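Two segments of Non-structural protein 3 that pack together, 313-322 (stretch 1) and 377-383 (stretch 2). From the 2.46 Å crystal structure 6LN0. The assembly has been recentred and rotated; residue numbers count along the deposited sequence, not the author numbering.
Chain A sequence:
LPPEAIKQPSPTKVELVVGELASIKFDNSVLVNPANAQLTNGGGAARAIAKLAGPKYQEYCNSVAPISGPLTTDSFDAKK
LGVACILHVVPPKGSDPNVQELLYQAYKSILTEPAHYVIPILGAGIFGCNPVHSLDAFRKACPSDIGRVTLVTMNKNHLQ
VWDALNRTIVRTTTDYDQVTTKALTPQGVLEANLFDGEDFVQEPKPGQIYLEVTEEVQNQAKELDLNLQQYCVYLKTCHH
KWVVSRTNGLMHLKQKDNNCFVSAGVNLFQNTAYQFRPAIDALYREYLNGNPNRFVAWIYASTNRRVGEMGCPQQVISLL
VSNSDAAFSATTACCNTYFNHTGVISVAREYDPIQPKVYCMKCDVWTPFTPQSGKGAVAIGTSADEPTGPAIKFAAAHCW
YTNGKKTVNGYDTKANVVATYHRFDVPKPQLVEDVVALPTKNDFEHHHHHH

Stretch 1, residues 313-322: PQQVISLLVS
Stretch 2 (377-383) AVAIGTS

Residues 313-322 form a helix that packs alongside the strand 377-383 of the same chain, the two running nearly antiparallel, with 168° between their N-to-C directions and axes that approach to 9.6 Å. The helix is regular, with phi/psi values clustered near -65/-40 and i-to-i+4 backbone hydrogen bonds from Ile-317 N to Pro-313 O (3.0 Å) through Ser-322 N to Ser-318 O (3.1 Å). The strand is extended, from -96/135 at Val-378 to -126/143 at Ile-380, and opens further to 176/-169 at Gly-381. The register is set by Gln-314 opposite Ile-380, whose CA atoms are 6.6 Å apart, and by Val-321 near Val-378, with CA atoms 8.1 Å apart.

Together the stretches bury 283 Å², most heavily at Gln-314 (72 Å²), Ile-380 (64 Å²) and Val-378 (49 Å²). Gln-314, Ile-317 and Val-321 are spaced three and four residues apart, so one helical face directs their CA-to-CB bonds toward the strand. The strand's alternation does the same for Val-378 and Ile-380, while Ala-377 points away.

Gln-314 adopts chi1 m and chi2 t, with chi3 at -19°, an extended arrangement that carries its amide along the strand beyond Ile-380. Its aliphatic portion packs on the isoleucine, CG lying 4.2 Å from Ile-380 CG2, while NE2 comes within 3.1 Å of Gly-381 O and 4.0 Å of Thr-382 OG1. A long side chain with a polar end suits this partly exposed position, covering a hydrophobic neighbour and bringing its amide to the strand backbone; NE2 is hydrogen-bonded elsewhere in the structure. Gly-381 has no side chain and contributes its carbonyl to this approach.

Ile-380, with chi1 p and chi2 t, places CG2 against two helix residues: besides Gln-314, it meets Ile-317, whose CG2 is 4.1 Å from Ile-380 CG2. Ile-317 (chi1 t, chi2 p) also reaches Val-378, its CG1 lying 4.0 Å from Val-378 CG1, and thus links both strand side chains.

Val-378, with chi1 at 167° (t), completes the apolar contact by spreading its methyl groups along the helix. While CG1 meets Ile-317, Val-378 CG2 lies 4.1 Å from CG2 of Val-321, itself in the t rotamer. Ile-317, Val-321 and Val-378 are all buried, and their branched aliphatic side chains fill the space between the backbones through van der Waals packing. The contact therefore grades from this apolar end to the more polar surroundings of the Gln-314 amide.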

# COMPACT_ATOMS: atom_id res chain seq x y z
N PRO A 313 19.69 -4.05 23.99
CA PRO A 313 19.68 -5.52 24.12
C PRO A 313 18.60 -6.03 25.05
O PRO A 313 18.15 -7.17 24.86
CB PRO A 313 21.10 -5.83 24.63
CG PRO A 313 21.53 -4.62 25.32
CD PRO A 313 20.90 -3.46 24.58
N GLN A 314 18.17 -5.25 26.06
CA GLN A 314 17.05 -5.67 26.90
C GLN A 314 15.78 -5.85 26.07
O GLN A 314 15.02 -6.80 26.29
CB GLN A 314 16.77 -4.65 28.01
CG GLN A 314 17.89 -4.41 28.96
CD GLN A 314 17.52 -3.39 30.04
OE1 GLN A 314 16.57 -2.63 29.89
NE2 GLN A 314 18.29 -3.39 31.15
N GLN A 315 15.54 -4.92 25.13
CA GLN A 315 14.44 -5.05 24.18
C GLN A 315 14.48 -6.40 23.46
O GLN A 315 13.47 -7.09 23.34
CB GLN A 315 14.51 -3.92 23.15
CG GLN A 315 13.58 -2.74 23.39
CD GLN A 315 13.52 -1.81 22.16
OE1 GLN A 315 14.54 -1.26 21.73
NE2 GLN A 315 12.32 -1.65 21.59
N VAL A 316 15.66 -6.79 22.98
CA VAL A 316 15.76 -8.02 22.21
C VAL A 316 15.45 -9.23 23.09
O VAL A 316 14.57 -10.03 22.76
CB VAL A 316 17.16 -8.14 21.57
CG1 VAL A 316 17.30 -9.48 20.85
CG2 VAL A 316 17.39 -6.96 20.64
N ILE A 317 16.16 -9.38 24.21
CA ILE A 317 15.95 -10.58 25.01
C ILE A 317 14.52 -10.64 25.53
O ILE A 317 13.94 -11.72 25.67
CB ILE A 317 16.99 -10.70 26.16
CG1 ILE A 317 16.80 -12.03 26.85
CG2 ILE A 317 16.83 -9.60 27.21
CD1 ILE A 317 16.96 -13.20 25.90
N SER A 318 13.92 -9.48 25.81
CA SER A 318 12.54 -9.48 26.28
C SER A 318 11.58 -9.86 25.16
O SER A 318 10.58 -10.54 25.40
CB SER A 318 12.19 -8.12 26.87
OG SER A 318 10.79 -7.90 26.78
N LEU A 319 11.87 -9.42 23.93
CA LEU A 319 11.07 -9.85 22.78
C LEU A 319 11.14 -11.36 22.60
O LEU A 319 10.11 -12.02 22.45
CB LEU A 319 11.55 -9.14 21.52
CG LEU A 319 10.97 -9.76 20.26
CD1 LEU A 319 9.57 -9.25 20.06
CD2 LEU A 319 11.85 -9.44 19.07
N LEU A 320 12.34 -11.92 22.62
CA LEU A 320 12.49 -13.35 22.39
C LEU A 320 11.79 -14.16 23.47
O LEU A 320 11.04 -15.11 23.16
CB LEU A 320 13.97 -13.72 22.34
CG LEU A 320 14.76 -12.99 21.25
CD1 LEU A 320 16.21 -13.49 21.25
CD2 LEU A 320 14.09 -13.14 19.86
N VAL A 321 12.00 -13.79 24.74
CA VAL A 321 11.47 -14.58 25.85
C VAL A 321 9.94 -14.56 25.86
O VAL A 321 9.29 -15.59 26.07
CB VAL A 321 12.05 -14.08 27.19
CG1 VAL A 321 11.21 -14.57 28.35
CG2 VAL A 321 13.49 -14.53 27.35
N SER A 322 9.35 -13.40 25.61
CA SER A 322 7.89 -13.34 25.59
C SER A 322 7.27 -14.08 24.40
O SER A 322 6.07 -14.36 24.44
CB SER A 322 7.43 -11.89 25.58
OG SER A 322 7.72 -11.35 24.33
N ALA A 377 14.74 -18.18 34.74
CA ALA A 377 14.15 -16.87 34.52
C ALA A 377 15.23 -15.91 34.05
O ALA A 377 16.38 -16.00 34.50
CB ALA A 377 13.49 -16.34 35.79
N VAL A 378 14.87 -15.02 33.12
CA VAL A 378 15.71 -13.92 32.69
C VAL A 378 15.32 -12.69 33.48
O VAL A 378 14.13 -12.39 33.62
CB VAL A 378 15.58 -13.64 31.18
CG1 VAL A 378 16.23 -12.30 30.83
CG2 VAL A 378 16.19 -14.77 30.38
N ALA A 379 16.31 -11.95 33.98
CA ALA A 379 16.07 -10.71 34.69
C ALA A 379 16.75 -9.58 33.95
O ALA A 379 17.83 -9.77 33.40
CB ALA A 379 16.60 -10.78 36.13
N ILE A 380 16.11 -8.42 33.91
CA ILE A 380 16.69 -7.26 33.25
C ILE A 380 16.70 -6.11 34.24
O ILE A 380 15.79 -5.95 35.05
CB ILE A 380 15.97 -6.84 31.94
CG1 ILE A 380 14.47 -6.67 32.13
CG2 ILE A 380 16.29 -7.80 30.80
CD1 ILE A 380 13.81 -5.91 30.94
N GLY A 381 17.77 -5.33 34.16
CA GLY A 381 17.99 -4.17 35.01
C GLY A 381 19.35 -3.64 34.65
O GLY A 381 19.95 -4.08 33.67
N THR A 382 19.87 -2.72 35.46
CA THR A 382 21.27 -2.33 35.28
C THR A 382 21.99 -2.29 36.62
O THR A 382 21.55 -1.60 37.54
CB THR A 382 21.38 -0.97 34.62
OG1 THR A 382 20.55 -0.96 33.46
CG2 THR A 382 22.84 -0.72 34.21
N SER A 383 23.11 -3.00 36.71
CA SER A 383 24.04 -2.86 37.83
C SER A 383 25.47 -3.03 37.36
O SER A 383 25.75 -3.69 36.35
CB SER A 383 23.78 -3.88 38.95
OG SER A 383 24.55 -3.56 40.11